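Local coordinates for Non-ribosomal peptide synthetase (Methanobrevibacter ruminantium, PDB 6VTJ), which probably carries a peptide on a phosphopantetheine-bearing thiolation domain and releases it reductively in the adjoining Rossmann-type reductase domain of an archaeal non-ribosomal peptide synthetase, at residues R15-I20 and T73-A78; D95-N100 and K296-R301; Y229-N234 and E289-C294. All blocks are in the same frame, centred on the assembly; numbering follows the deposited sequence.

Contact 1: R15-I20 and T73-A78; sequences RLEHEI and TPRALA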
ATOM      1  N   ARG A  15     -15.568  29.516 -21.323  1.00 35.50           N
ATOM      2  CA  ARG A  15     -16.728  28.626 -21.232  1.00 39.46           C
ATOM      3  C   ARG A  15     -16.340  27.263 -20.661  1.00 38.21           C
ATOM      4  O   ARG A  15     -17.145  26.623 -19.963  1.00 40.63           O
ATOM      5  CB  ARG A  15     -17.405  28.474 -22.603  1.00 36.41           C
ATOM      6  CG  ARG A  15     -18.752  27.726 -22.540  1.00 34.35           C
ATOM      7  CD  ARG A  15     -19.682  27.968 -23.745  1.00 36.24           C
ATOM      8  NE  ARG A  15     -19.064  27.638 -25.035  1.00 42.09           N
ATOM      9  CZ  ARG A  15     -19.317  26.535 -25.742  1.00 39.96           C
ATOM     10  NH1 ARG A  15     -20.184  25.634 -25.294  1.00 39.88           N
ATOM     11  NH2 ARG A  15     -18.709  26.335 -26.908  1.00 37.59           N
ATOM     12  N   LEU A  16     -15.115  26.811 -20.933  1.00 39.03           N
ATOM     13  CA  LEU A  16     -14.629  25.584 -20.309  1.00 41.56           C
ATOM     14  C   LEU A  16     -14.584  25.731 -18.794  1.00 39.63           C
ATOM     15  O   LEU A  16     -15.006  24.825 -18.056  1.00 41.99           O
ATOM     16  CB  LEU A  16     -13.249  25.227 -20.875  1.00 37.32           C
ATOM     17  CG  LEU A  16     -12.479  24.052 -20.272  1.00 37.86           C
ATOM     18  CD1 LEU A  16     -13.281  22.754 -20.339  1.00 39.65           C
ATOM     19  CD2 LEU A  16     -11.138  23.898 -20.964  1.00 41.95           C
ATOM     20  N   GLU A  17     -14.087  26.876 -18.310  1.00 39.18           N
ATOM     21  CA  GLU A  17     -14.080  27.111 -16.868  1.00 38.94           C
ATOM     22  C   GLU A  17     -15.495  27.133 -16.309  1.00 39.98           C
ATOM     23  O   GLU A  17     -15.744  26.605 -15.222  1.00 38.24           O
ATOM     24  CB  GLU A  17     -13.364  28.415 -16.545  1.00 37.52           C
ATOM     25  CG  GLU A  17     -11.866  28.329 -16.631  1.00 41.15           C
ATOM     26  CD  GLU A  17     -11.223  29.687 -16.507  1.00 46.93           C
ATOM     27  OE1 GLU A  17     -11.964  30.686 -16.628  1.00 45.18           O
ATOM     28  OE2 GLU A  17      -9.991  29.759 -16.284  1.00 45.07           O
ATOM     29  N   HIS A  18     -16.430  27.755 -17.034  1.00 41.87           N
ATOM     30  CA  HIS A  18     -17.821  27.757 -16.603  1.00 36.95           C
ATOM     31  C   HIS A  18     -18.354  26.342 -16.465  1.00 37.13           C
ATOM     32  O   HIS A  18     -19.044  26.032 -15.490  1.00 39.53           O
ATOM     33  CB  HIS A  18     -18.679  28.542 -17.594  1.00 40.75           C
ATOM     34  CG  HIS A  18     -18.701  30.013 -17.335  1.00 43.03           C
ATOM     35  ND1 HIS A  18     -17.932  30.908 -18.049  1.00 44.41           N
ATOM     36  CD2 HIS A  18     -19.379  30.746 -16.420  1.00 46.85           C
ATOM     37  CE1 HIS A  18     -18.145  32.130 -17.593  1.00 42.10           C
ATOM     38  NE2 HIS A  18     -19.023  32.060 -16.607  1.00 42.96           N
ATOM     39  N   GLU A  19     -18.047  25.469 -17.437  1.00 35.57           N
ATOM     40  CA  GLU A  19     -18.526  24.088 -17.379  1.00 38.29           C
ATOM     41  C   GLU A  19     -17.953  23.350 -16.174  1.00 37.40           C
ATOM     42  O   GLU A  19     -18.668  22.604 -15.488  1.00 35.11           O
ATOM     43  CB  GLU A  19     -18.163  23.336 -18.664  1.00 35.76           C
ATOM     44  CG  GLU A  19     -18.866  23.835 -19.921  1.00 40.39           C
ATOM     45  CD  GLU A  19     -18.367  23.164 -21.196  1.00 48.60           C
ATOM     46  OE1 GLU A  19     -17.505  22.257 -21.104  1.00 50.15           O
ATOM     47  OE2 GLU A  19     -18.840  23.539 -22.295  1.00 50.27           O
ATOM     48  N   ILE A  20     -16.663  23.538 -15.898  1.00 34.41           N
ATOM     49  CA  ILE A  20     -16.068  22.774 -14.801  1.00 35.90           C
ATOM     50  C   ILE A  20     -16.554  23.307 -13.453  1.00 39.25           C
ATOM     51  O   ILE A  20     -16.806  22.533 -12.519  1.00 36.51           O
ATOM     52  CB  ILE A  20     -14.534  22.758 -14.919  1.00 36.92           C
ATOM     53  CG1 ILE A  20     -14.124  21.990 -16.182  1.00 33.25           C
ATOM     54  CG2 ILE A  20     -13.908  22.105 -13.702  1.00 36.19           C
ATOM     55  CD1 ILE A  20     -12.706  22.309 -16.662  1.00 39.09           C
ATOM     56  N   THR A  73      -8.552  23.099  -8.622  1.00 43.51           N
ATOM     57  CA  THR A  73      -9.545  24.128  -8.921  1.00 43.13           C
ATOM     58  C   THR A  73     -10.005  24.051 -10.375  1.00 41.42           C
ATOM     59  O   THR A  73      -9.284  23.530 -11.236  1.00 40.10           O
ATOM     60  CB  THR A  73      -8.973  25.525  -8.649  1.00 43.23           C
ATOM     61  OG1 THR A  73      -7.865  25.767  -9.529  1.00 45.27           O
ATOM     62  CG2 THR A  73      -8.527  25.663  -7.187  1.00 41.54           C
ATOM     63  N   PRO A  74     -11.205  24.563 -10.690  1.00 40.39           N
ATOM     64  CA  PRO A  74     -11.636  24.582 -12.099  1.00 39.99           C
ATOM     65  C   PRO A  74     -10.695  25.368 -13.001  1.00 42.06           C
ATOM     66  O   PRO A  74     -10.528  25.009 -14.172  1.00 40.43           O
ATOM     67  CB  PRO A  74     -13.028  25.228 -12.032  1.00 39.77           C
ATOM     68  CG  PRO A  74     -13.468  25.091 -10.614  1.00 39.16           C
ATOM     69  CD  PRO A  74     -12.214  25.173  -9.805  1.00 42.59           C
ATOM     70  N   ARG A  75     -10.078  26.433 -12.482  1.00 40.75           N
ATOM     71  CA  ARG A  75      -9.092  27.193 -13.244  1.00 43.08           C
ATOM     72  C   ARG A  75      -7.936  26.295 -13.679  1.00 41.57           C
ATOM     73  O   ARG A  75      -7.625  26.190 -14.875  1.00 38.96           O
ATOM     74  CB  ARG A  75      -8.634  28.381 -12.381  1.00 46.06           C
ATOM     75  CG  ARG A  75      -7.451  29.249 -12.823  1.00 50.01           C
ATOM     76  CD  ARG A  75      -7.659  30.125 -14.075  1.00 51.54           C
ATOM     77  NE  ARG A  75      -8.898  30.910 -14.150  1.00 50.98           N
ATOM     78  CZ  ARG A  75      -9.088  32.118 -13.620  1.00 52.63           C
ATOM     79  NH1 ARG A  75      -8.129  32.711 -12.920  1.00 52.63           N
ATOM     80  NH2 ARG A  75     -10.258  32.734 -13.789  1.00 51.23           N
ATOM     81  N   ALA A  76      -7.320  25.600 -12.719  1.00 44.99           N
ATOM     82  CA  ALA A  76      -6.229  24.680 -13.037  1.00 42.80           C
ATOM     83  C   ALA A  76      -6.701  23.530 -13.924  1.00 40.45           C
ATOM     84  O   ALA A  76      -6.015  23.150 -14.886  1.00 41.34           O
ATOM     85  CB  ALA A  76      -5.618  24.145 -11.744  1.00 41.49           C
ATOM     86  N   LEU A  77      -7.879  22.975 -13.630  1.00 38.67           N
ATOM     87  CA  LEU A  77      -8.399  21.875 -14.437  1.00 38.80           C
ATOM     88  C   LEU A  77      -8.623  22.299 -15.882  1.00 42.95           C
ATOM     89  O   LEU A  77      -8.438  21.503 -16.808  1.00 45.63           O
ATOM     90  CB  LEU A  77      -9.700  21.355 -13.834  1.00 41.30           C
ATOM     91  CG  LEU A  77      -9.598  20.092 -12.986  1.00 42.27           C
ATOM     92  CD1 LEU A  77     -10.940  19.822 -12.313  1.00 40.69           C
ATOM     93  CD2 LEU A  77      -9.164  18.898 -13.839  1.00 39.26           C
ATOM     94  N   ALA A  78      -9.018  23.555 -16.095  1.00 44.13           N
ATOM     95  CA  ALA A  78      -9.239  24.044 -17.449  1.00 44.18           C
ATOM     96  C   ALA A  78      -7.917  24.285 -18.164  1.00 44.86           C
ATOM     97  O   ALA A  78      -7.778  23.959 -19.349  1.00 48.25           O
ATOM     98  CB  ALA A  78     -10.076  25.322 -17.412  1.00 44.32           C
TER
HETATM   99  O   HOH W   1      -7.704  28.458 -17.216  1.00 47.73           O
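In the helical bundle of the carrier (thiolation) domain, Ile20 packs on Pro74 and Ala78 where helix 15-28 meets helix 74-82. The short axes approach to 8.8 Å, with 127° between their N-to-C directions. Ile20 uses both branches: CG2, anti to its backbone N, rests 3.6 Å from Pro74 CB and also touches Leu77 CD1, while CD1 reaches Ala78. The Ala78 methyl is shared, with CB 3.6 Å from Glu17 CG and 3.9 Å from Leu16 CG. At the border of this apolar patch Glu17, extended beyond CG, forms a salt bridge in which Arg75 NE donates to Glu17 OE2 at 2.7 Å. The bond is bent, 138° at the hydrogen, and NE meets the oxygen from above the carboxylate plane, 45° out of it. A water donates to the same OE2 and to Arg75 O, whereas OE1 accepts from the backbone N of Lys13 and Thr14. An alanine at Glu17 would probably leave the Arg75 guanidinium without this charge partner and those two amides without their acceptor. Thr73 OG1 caps helix 74-82 through Ala76 N. Such pairing of first and last helices is typical of the four-helix carrier-protein fold.

Contact 2: D95-N100 and K296-R301; sequences DDIIKN and KFLAER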
ATOM      1  N   ASP A  95      10.864  15.892  -5.927  1.00 37.46           N
ATOM      2  CA  ASP A  95      11.835  15.442  -6.915  1.00 41.45           C
ATOM      3  C   ASP A  95      13.243  15.903  -6.548  1.00 37.48           C
ATOM      4  O   ASP A  95      14.212  15.143  -6.674  1.00 38.05           O
ATOM      5  CB  ASP A  95      11.422  15.941  -8.297  1.00 42.33           C
ATOM      6  CG  ASP A  95      12.150  15.230  -9.418  1.00 53.18           C
ATOM      7  OD1 ASP A  95      11.972  13.993  -9.566  1.00 58.57           O
ATOM      8  OD2 ASP A  95      12.899  15.917 -10.156  1.00 55.72           O
ATOM      9  N   ASP A  96      13.368  17.133  -6.049  1.00 39.91           N
ATOM     10  CA  ASP A  96      14.664  17.627  -5.600  1.00 39.37           C
ATOM     11  C   ASP A  96      15.161  16.853  -4.386  1.00 37.21           C
ATOM     12  O   ASP A  96      16.345  16.515  -4.297  1.00 37.31           O
ATOM     13  CB  ASP A  96      14.567  19.118  -5.275  1.00 40.60           C
ATOM     14  CG  ASP A  96      14.376  19.973  -6.513  1.00 44.38           C
ATOM     15  OD1 ASP A  96      15.009  19.694  -7.556  1.00 47.40           O
ATOM     16  OD2 ASP A  96      13.588  20.935  -6.443  1.00 51.46           O
ATOM     17  N   ILE A  97      14.277  16.590  -3.425  1.00 34.20           N
ATOM     18  CA  ILE A  97      14.651  15.755  -2.287  1.00 41.02           C
ATOM     19  C   ILE A  97      15.165  14.399  -2.768  1.00 35.47           C
ATOM     20  O   ILE A  97      16.169  13.885  -2.262  1.00 35.58           O
ATOM     21  CB  ILE A  97      13.460  15.623  -1.314  1.00 35.15           C
ATOM     22  CG1 ILE A  97      13.178  16.982  -0.677  1.00 34.61           C
ATOM     23  CG2 ILE A  97      13.761  14.634  -0.217  1.00 31.76           C
ATOM     24  CD1 ILE A  97      11.864  17.044   0.053  1.00 35.68           C
ATOM     25  N   ILE A  98      14.526  13.830  -3.794  1.00 38.19           N
ATOM     26  CA  ILE A  98      14.910  12.510  -4.279  1.00 36.23           C
ATOM     27  C   ILE A  98      16.286  12.559  -4.931  1.00 39.46           C
ATOM     28  O   ILE A  98      17.162  11.734  -4.637  1.00 36.86           O
ATOM     29  CB  ILE A  98      13.842  11.977  -5.249  1.00 37.49           C
ATOM     30  CG1 ILE A  98      12.641  11.443  -4.466  1.00 33.84           C
ATOM     31  CG2 ILE A  98      14.416  10.900  -6.146  1.00 34.67           C
ATOM     32  CD1 ILE A  98      11.353  11.525  -5.252  1.00 38.48           C
ATOM     33  N   LYS A  99      16.504  13.541  -5.813  1.00 40.11           N
ATOM     34  CA  LYS A  99      17.726  13.585  -6.610  1.00 39.36           C
ATOM     35  C   LYS A  99      18.909  14.219  -5.882  1.00 39.67           C
ATOM     36  O   LYS A  99      20.055  13.982  -6.279  1.00 41.64           O
ATOM     37  CB  LYS A  99      17.467  14.332  -7.920  1.00 37.00           C
ATOM     38  CG  LYS A  99      16.540  13.596  -8.870  1.00 41.17           C
ATOM     39  CD  LYS A  99      16.157  14.484 -10.036  1.00 43.64           C
ATOM     40  CE  LYS A  99      15.339  13.733 -11.077  1.00 50.54           C
ATOM     41  NZ  LYS A  99      14.507  14.668 -11.902  1.00 51.56           N
ATOM     42  N   ASN A 100      18.674  15.004  -4.831  1.00 38.49           N
ATOM     43  CA  ASN A 100      19.765  15.695  -4.138  1.00 39.58           C
ATOM     44  C   ASN A 100      20.299  14.780  -3.041  1.00 38.84           C
ATOM     45  O   ASN A 100      20.064  14.971  -1.846  1.00 37.34           O
ATOM     46  CB  ASN A 100      19.297  17.029  -3.572  1.00 39.97           C
ATOM     47  CG  ASN A 100      20.365  17.708  -2.747  1.00 41.45           C
ATOM     48  OD1 ASN A 100      21.517  17.833  -3.185  1.00 42.42           O
ATOM     49  ND2 ASN A 100      20.003  18.130  -1.533  1.00 36.84           N
ATOM     50  N   LYS A 296       7.005   6.050   0.588  1.00 26.82           N
ATOM     51  CA  LYS A 296       7.632   4.786   0.974  1.00 25.13           C
ATOM     52  C   LYS A 296       9.098   4.748   0.533  1.00 25.71           C
ATOM     53  O   LYS A 296       9.967   4.237   1.258  1.00 26.51           O
ATOM     54  CB  LYS A 296       6.854   3.612   0.387  1.00 26.84           C
ATOM     55  CG  LYS A 296       5.428   3.471   0.905  1.00 25.63           C
ATOM     56  CD  LYS A 296       5.368   3.302   2.417  1.00 27.35           C
ATOM     57  CE  LYS A 296       5.901   1.954   2.860  1.00 25.76           C
ATOM     58  NZ  LYS A 296       5.541   1.715   4.273  1.00 26.67           N
ATOM     59  N   PHE A 297       9.393   5.289  -0.653  1.00 25.41           N
ATOM     60  CA  PHE A 297      10.772   5.346  -1.115  1.00 26.74           C
ATOM     61  C   PHE A 297      11.635   6.177  -0.172  1.00 29.29           C
ATOM     62  O   PHE A 297      12.769   5.789   0.153  1.00 28.69           O
ATOM     63  CB  PHE A 297      10.825   5.919  -2.535  1.00 27.10           C
ATOM     64  CG  PHE A 297      12.216   6.282  -2.987  1.00 30.54           C
ATOM     65  CD1 PHE A 297      12.736   7.562  -2.750  1.00 27.45           C
ATOM     66  CD2 PHE A 297      13.009   5.348  -3.640  1.00 25.21           C
ATOM     67  CE1 PHE A 297      14.027   7.896  -3.146  1.00 30.08           C
ATOM     68  CE2 PHE A 297      14.301   5.679  -4.052  1.00 29.77           C
ATOM     69  CZ  PHE A 297      14.810   6.965  -3.802  1.00 32.53           C
ATOM     70  N   LEU A 298      11.126   7.340   0.252  1.00 28.14           N
ATOM     71  CA  LEU A 298      11.890   8.194   1.164  1.00 28.80           C
ATOM     72  C   LEU A 298      12.106   7.495   2.499  1.00 29.41           C
ATOM     73  O   LEU A 298      13.173   7.615   3.117  1.00 29.12           O
ATOM     74  CB  LEU A 298      11.164   9.534   1.360  1.00 29.11           C
ATOM     75  CG  LEU A 298      11.086  10.453   0.126  1.00 31.33           C
ATOM     76  CD1 LEU A 298      10.215  11.689   0.390  1.00 29.54           C
ATOM     77  CD2 LEU A 298      12.492  10.867  -0.331  1.00 31.77           C
ATOM     78  N   ALA A 299      11.111   6.733   2.950  1.00 25.22           N
ATOM     79  CA  ALA A 299      11.298   5.947   4.160  1.00 27.03           C
ATOM     80  C   ALA A 299      12.397   4.893   3.989  1.00 28.74           C
ATOM     81  O   ALA A 299      13.246   4.722   4.873  1.00 30.04           O
ATOM     82  CB  ALA A 299       9.972   5.312   4.547  1.00 26.23           C
ATOM     83  N   GLU A 300      12.400   4.184   2.855  1.00 29.15           N
ATOM     84  CA  GLU A 300      13.436   3.187   2.599  1.00 27.14           C
ATOM     85  C   GLU A 300      14.811   3.828   2.638  1.00 27.12           C
ATOM     86  O   GLU A 300      15.752   3.274   3.216  1.00 29.10           O
ATOM     87  CB  GLU A 300      13.210   2.507   1.242  1.00 30.49           C
ATOM     88  CG  GLU A 300      12.143   1.395   1.247  1.00 32.61           C
ATOM     89  CD  GLU A 300      12.202   0.472   0.030  1.00 28.11           C
ATOM     90  OE1 GLU A 300      13.253   0.421  -0.641  1.00 32.46           O
ATOM     91  OE2 GLU A 300      11.201  -0.229  -0.246  1.00 28.49           O
ATOM     92  N   ARG A 301      14.950   4.983   1.991  1.00 29.26           N
ATOM     93  CA  ARG A 301      16.242   5.668   1.979  1.00 28.42           C
ATOM     94  C   ARG A 301      16.670   6.084   3.383  1.00 28.81           C
ATOM     95  O   ARG A 301      17.850   5.987   3.727  1.00 31.50           O
ATOM     96  CB  ARG A 301      16.185   6.884   1.065  1.00 34.21           C
ATOM     97  CG  ARG A 301      17.539   7.521   0.799  1.00 30.96           C
ATOM     98  CD  ARG A 301      17.386   8.664  -0.194  1.00 35.32           C
ATOM     99  NE  ARG A 301      16.807   9.841   0.436  1.00 38.44           N
ATOM    100  CZ  ARG A 301      16.607  11.003  -0.178  1.00 39.39           C
ATOM    101  NH1 ARG A 301      16.920  11.154  -1.462  1.00 37.33           N
ATOM    102  NH2 ARG A 301      16.082  12.016   0.499  1.00 39.26           N
TER
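Ile97 is where helix 94-99 first meets Leu298 and Arg301 of helix 291-308, a helix of the Rossmann-type reductase domain; the two short axes run 29° from parallel and 11.3 Å apart. The backbone O of Ile97 is the polar focus. Arg301 NH1 donates to it at 2.9 Å with a nearly straight N-H...O angle of 162°, the oxygen lying in the guanidinium plane, and NH2 adds a weak bond at 3.3 Å. The positive group thus sits by carbonyls of the last helical turn, a placement likely to be electrostatically favourable. Arg301 reaches there with CG anti to its backbone N and a bend at chi3 (76°); Tyr103 OH also bonds NH1, and Tyr101 adds a cation-pi contact. The side chain of Ile97 crosses that of Arg301 at about a right angle, its CG2 3.6 Å from NH2. Next in sequence, Ile98 brings CG1 obliquely to within 4.0 Å of Phe297 CE1. Its carbonyl accepts from Tyr103 OH. Leu298 CD2 serves both isoleucines, lying 4.0 Å from Ile97 CG2 and 4.2 Å from Ile98 CG1, and the same methyl sits over one face of the Arg301 guanidinium, 3.9 Å above its plane and offset toward the rim.

Contact 3: Y229-N234 and E289-C294; sequences YIFRVN and ENKYVC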
ATOM      1  N   TYR A 229      -0.239  14.805   4.871  1.00 38.43           N
ATOM      2  CA  TYR A 229      -0.219  13.981   6.071  1.00 39.43           C
ATOM      3  C   TYR A 229       0.395  12.613   5.787  1.00 38.59           C
ATOM      4  O   TYR A 229       1.041  12.018   6.668  1.00 41.61           O
ATOM      5  CB  TYR A 229      -1.637  13.849   6.623  1.00 37.13           C
ATOM      6  CG  TYR A 229      -1.729  13.093   7.926  1.00 42.49           C
ATOM      7  CD1 TYR A 229      -1.165  13.603   9.091  1.00 43.08           C
ATOM      8  CD2 TYR A 229      -2.390  11.871   7.996  1.00 45.87           C
ATOM      9  CE1 TYR A 229      -1.247  12.913  10.296  1.00 44.74           C
ATOM     10  CE2 TYR A 229      -2.486  11.164   9.197  1.00 47.31           C
ATOM     11  CZ  TYR A 229      -1.912  11.686  10.347  1.00 53.31           C
ATOM     12  OH  TYR A 229      -2.008  10.976  11.543  1.00 57.64           O
ATOM     13  N   ILE A 230       0.224  12.119   4.553  1.00 38.87           N
ATOM     14  CA  ILE A 230       0.794  10.835   4.162  1.00 38.02           C
ATOM     15  C   ILE A 230       2.296  10.826   4.403  1.00 34.98           C
ATOM     16  O   ILE A 230       2.866   9.804   4.804  1.00 30.59           O
ATOM     17  CB  ILE A 230       0.449  10.509   2.695  1.00 35.20           C
ATOM     18  CG1 ILE A 230       1.016   9.127   2.318  1.00 36.38           C
ATOM     19  CG2 ILE A 230       0.963  11.588   1.759  1.00 29.81           C
ATOM     20  CD1 ILE A 230       0.404   8.498   1.056  1.00 28.34           C
ATOM     21  N   PHE A 231       2.956  11.967   4.184  1.00 31.78           N
ATOM     22  CA  PHE A 231       4.386  12.056   4.448  1.00 33.18           C
ATOM     23  C   PHE A 231       4.680  12.115   5.943  1.00 36.06           C
ATOM     24  O   PHE A 231       5.774  11.719   6.374  1.00 34.34           O
ATOM     25  CB  PHE A 231       4.984  13.282   3.751  1.00 34.29           C
ATOM     26  CG  PHE A 231       4.983  13.193   2.246  1.00 32.11           C
ATOM     27  CD1 PHE A 231       5.877  12.367   1.580  1.00 33.17           C
ATOM     28  CD2 PHE A 231       4.110  13.962   1.500  1.00 34.13           C
ATOM     29  CE1 PHE A 231       5.880  12.299   0.180  1.00 37.48           C
ATOM     30  CE2 PHE A 231       4.108  13.898   0.121  1.00 36.95           C
ATOM     31  CZ  PHE A 231       4.992  13.067  -0.541  1.00 34.95           C
ATOM     32  N   ARG A 232       3.741  12.618   6.749  1.00 34.20           N
ATOM     33  CA  ARG A 232       3.970  12.627   8.191  1.00 36.52           C
ATOM     34  C   ARG A 232       3.956  11.210   8.746  1.00 32.25           C
ATOM     35  O   ARG A 232       4.800  10.853   9.576  1.00 34.27           O
ATOM     36  CB  ARG A 232       2.908  13.468   8.912  1.00 38.84           C
ATOM     37  CG  ARG A 232       2.976  14.959   8.663  1.00 40.66           C
ATOM     38  CD  ARG A 232       3.870  15.633   9.668  1.00 41.31           C
ATOM     39  NE  ARG A 232       3.300  15.610  11.012  1.00 48.69           N
ATOM     40  CZ  ARG A 232       3.922  15.099  12.075  1.00 50.43           C
ATOM     41  NH1 ARG A 232       5.135  14.552  11.946  1.00 41.85           N
ATOM     42  NH2 ARG A 232       3.326  15.128  13.266  1.00 45.05           N
ATOM     43  N   VAL A 233       2.984  10.403   8.323  1.00 29.22           N
ATOM     44  CA  VAL A 233       2.898   9.034   8.828  1.00 29.51           C
ATOM     45  C   VAL A 233       3.987   8.168   8.207  1.00 30.57           C
ATOM     46  O   VAL A 233       4.703   7.444   8.907  1.00 30.72           O
ATOM     47  CB  VAL A 233       1.505   8.433   8.571  1.00 32.76           C
ATOM     48  CG1 VAL A 233       1.467   6.966   9.005  1.00 28.38           C
ATOM     49  CG2 VAL A 233       0.427   9.227   9.288  1.00 33.17           C
ATOM     50  N   ASN A 234       4.138   8.240   6.881  1.00 27.75           N
ATOM     51  CA  ASN A 234       4.978   7.292   6.168  1.00 29.05           C
ATOM     52  C   ASN A 234       6.454   7.665   6.174  1.00 31.32           C
ATOM     53  O   ASN A 234       7.293   6.787   5.962  1.00 26.82           O
ATOM     54  CB  ASN A 234       4.482   7.161   4.738  1.00 27.03           C
ATOM     55  CG  ASN A 234       3.137   6.492   4.665  1.00 27.91           C
ATOM     56  OD1 ASN A 234       2.536   6.185   5.698  1.00 29.57           O
ATOM     57  ND2 ASN A 234       2.644   6.264   3.447  1.00 28.81           N
ATOM     58  N   GLU A 289       6.424   9.937  -8.919  1.00 36.70           N
ATOM     59  CA  GLU A 289       5.538  11.087  -8.807  1.00 37.90           C
ATOM     60  C   GLU A 289       4.403  10.820  -7.828  1.00 38.86           C
ATOM     61  O   GLU A 289       3.983  11.729  -7.098  1.00 42.86           O
ATOM     62  CB  GLU A 289       4.992  11.467 -10.185  1.00 41.34           C
ATOM     63  CG  GLU A 289       5.503  12.817 -10.716  1.00 45.81           C
ATOM     64  N   ASN A 290       3.900   9.587  -7.802  1.00 32.26           N
ATOM     65  CA  ASN A 290       2.810   9.223  -6.910  1.00 33.20           C
ATOM     66  C   ASN A 290       3.222   9.404  -5.451  1.00 32.56           C
ATOM     67  O   ASN A 290       4.330   9.039  -5.048  1.00 38.11           O
ATOM     68  CB  ASN A 290       2.397   7.781  -7.164  1.00 31.09           C
ATOM     69  CG  ASN A 290       1.325   7.334  -6.223  1.00 35.20           C
ATOM     70  OD1 ASN A 290       1.604   6.893  -5.107  1.00 36.49           O
ATOM     71  ND2 ASN A 290       0.076   7.488  -6.641  1.00 38.80           N
ATOM     72  N   LYS A 291       2.324   9.975  -4.651  1.00 32.05           N
ATOM     73  CA  LYS A 291       2.700  10.388  -3.299  1.00 32.10           C
ATOM     74  C   LYS A 291       2.965   9.196  -2.378  1.00 32.67           C
ATOM     75  O   LYS A 291       3.825   9.271  -1.493  1.00 33.31           O
ATOM     76  CB  LYS A 291       1.604  11.259  -2.706  1.00 36.90           C
ATOM     77  CG  LYS A 291       1.823  12.743  -2.829  1.00 40.06           C
ATOM     78  CD  LYS A 291       1.006  13.445  -1.757  1.00 39.98           C
ATOM     79  CE  LYS A 291       0.111  14.514  -2.362  1.00 41.90           C
ATOM     80  NZ  LYS A 291      -0.524  15.299  -1.267  1.00 46.85           N
ATOM     81  N   TYR A 292       2.233   8.103  -2.553  1.00 31.47           N
ATOM     82  CA  TYR A 292       2.405   6.970  -1.658  1.00 34.59           C
ATOM     83  C   TYR A 292       3.703   6.241  -1.968  1.00 29.30           C
ATOM     84  O   TYR A 292       4.491   5.936  -1.061  1.00 31.08           O
ATOM     85  CB  TYR A 292       1.212   6.031  -1.772  1.00 28.66           C
ATOM     86  CG  TYR A 292       1.477   4.701  -1.125  1.00 31.32           C
ATOM     87  CD1 TYR A 292       1.508   4.586   0.251  1.00 32.44           C
ATOM     88  CD2 TYR A 292       1.721   3.563  -1.890  1.00 30.01           C
ATOM     89  CE1 TYR A 292       1.758   3.375   0.857  1.00 32.56           C
ATOM     90  CE2 TYR A 292       1.975   2.357  -1.298  1.00 29.63           C
ATOM     91  CZ  TYR A 292       1.992   2.273   0.081  1.00 31.09           C
ATOM     92  OH  TYR A 292       2.252   1.087   0.693  1.00 33.88           O
ATOM     93  N   VAL A 293       3.949   5.974  -3.249  1.00 27.38           N
ATOM     94  CA  VAL A 293       5.211   5.366  -3.649  1.00 28.59           C
ATOM     95  C   VAL A 293       6.381   6.247  -3.235  1.00 28.79           C
ATOM     96  O   VAL A 293       7.415   5.752  -2.756  1.00 30.05           O
ATOM     97  CB  VAL A 293       5.219   5.104  -5.164  1.00 30.01           C
ATOM     98  CG1 VAL A 293       6.537   4.419  -5.566  1.00 28.52           C
ATOM     99  CG2 VAL A 293       4.014   4.265  -5.559  1.00 32.23           C
ATOM    100  N   CYS A 294       6.227   7.564  -3.377  1.00 25.71           N
ATOM    101  CA  CYS A 294       7.306   8.480  -3.031  1.00 27.40           C
ATOM    102  C   CYS A 294       7.604   8.450  -1.540  1.00 25.88           C
ATOM    103  O   CYS A 294       8.772   8.390  -1.136  1.00 25.88           O
ATOM    104  CB  CYS A 294       6.967   9.903  -3.492  1.00 28.50           C
ATOM    105  SG  CYS A 294       8.193  11.119  -2.995  1.00 36.43           S
TER
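Apolar contacts from Ile230 and Phe231 to Lys291 and Tyr292 make up most of this meeting between the starts of helices 229-246 and 291-308. Ile230 holds CG1 anti to its backbone N, which leaves CG2 in the crowded position between N and the carbonyl carbon. CD1 ends 3.7 Å from Tyr292 CA and lies at the edge of the tyrosine ring, near its plane. CG2 turns instead to the aliphatic part of the lysine, 4.0 Å from Lys291 CD. Phe231 crosses that lysine chain at about a right angle, with CE2 3.7 Å from Lys291 CD.

A sulfur-aromatic contact follows on the same phenylalanine. Cys294 SG is 5.4 Å from the centroid of the Phe231 ring and 82° off its normal, so the sulfur stands at the ring edge, with CE1 its nearest atom.

No hydrogen bond joins the two segments, and the polar ends are satisfied elsewhere. Asn234 ND2 is 3.8 Å from Tyr292 CD1, with amide and ring planes 76° apart; the amide is held by partners outside the two segments, OD1 accepting from Leu220 N and ND2 bonding Ser295 OG. Lys291 NZ bonds Asp227 O, which holds the end of the chain whose CG and CD Phe231 touches. Asn290 is the N-cap of helix 291-308: its OD1 accepts from Val293 N at 3.1 Å and 168°, on an in-plane lone pair, and weakly from Tyr292 N. Its ND2 bonds the backbone O of His223, a residue of the phosphopantetheine pocket.

The Tyr292 side chain lies about 6 Å from the bound 4'-phosphopantetheine. Together with Lys296 it fits the Tyr-x-x-x-Lys signature of short-chain dehydrogenases, so this contact probably backs the reductase active site.

How the contacts relate
Contact 1 lies in the carrier domain, about 32 Å from the centre of the chain; its centre is 33 Å from that of contact 2 and 28 Å from that of contact 3, and it touches neither. It closes first along the sequence, and helix 94-99 of contact 2 is the next helix after 74-82. Contacts 2 and 3 share helix 291-308, with centres about 10 Å apart, and segments 229-234 and 289-294 both fall between the two segments of contact 2. They touch directly: Ala299 CB is 3.4 Å from Asn234 O, and Ile98 CD1 is 3.9 Å from Cys294 SG. One reductase helix therefore links helix 94-99 to the surroundings of the phosphopantetheine pocket.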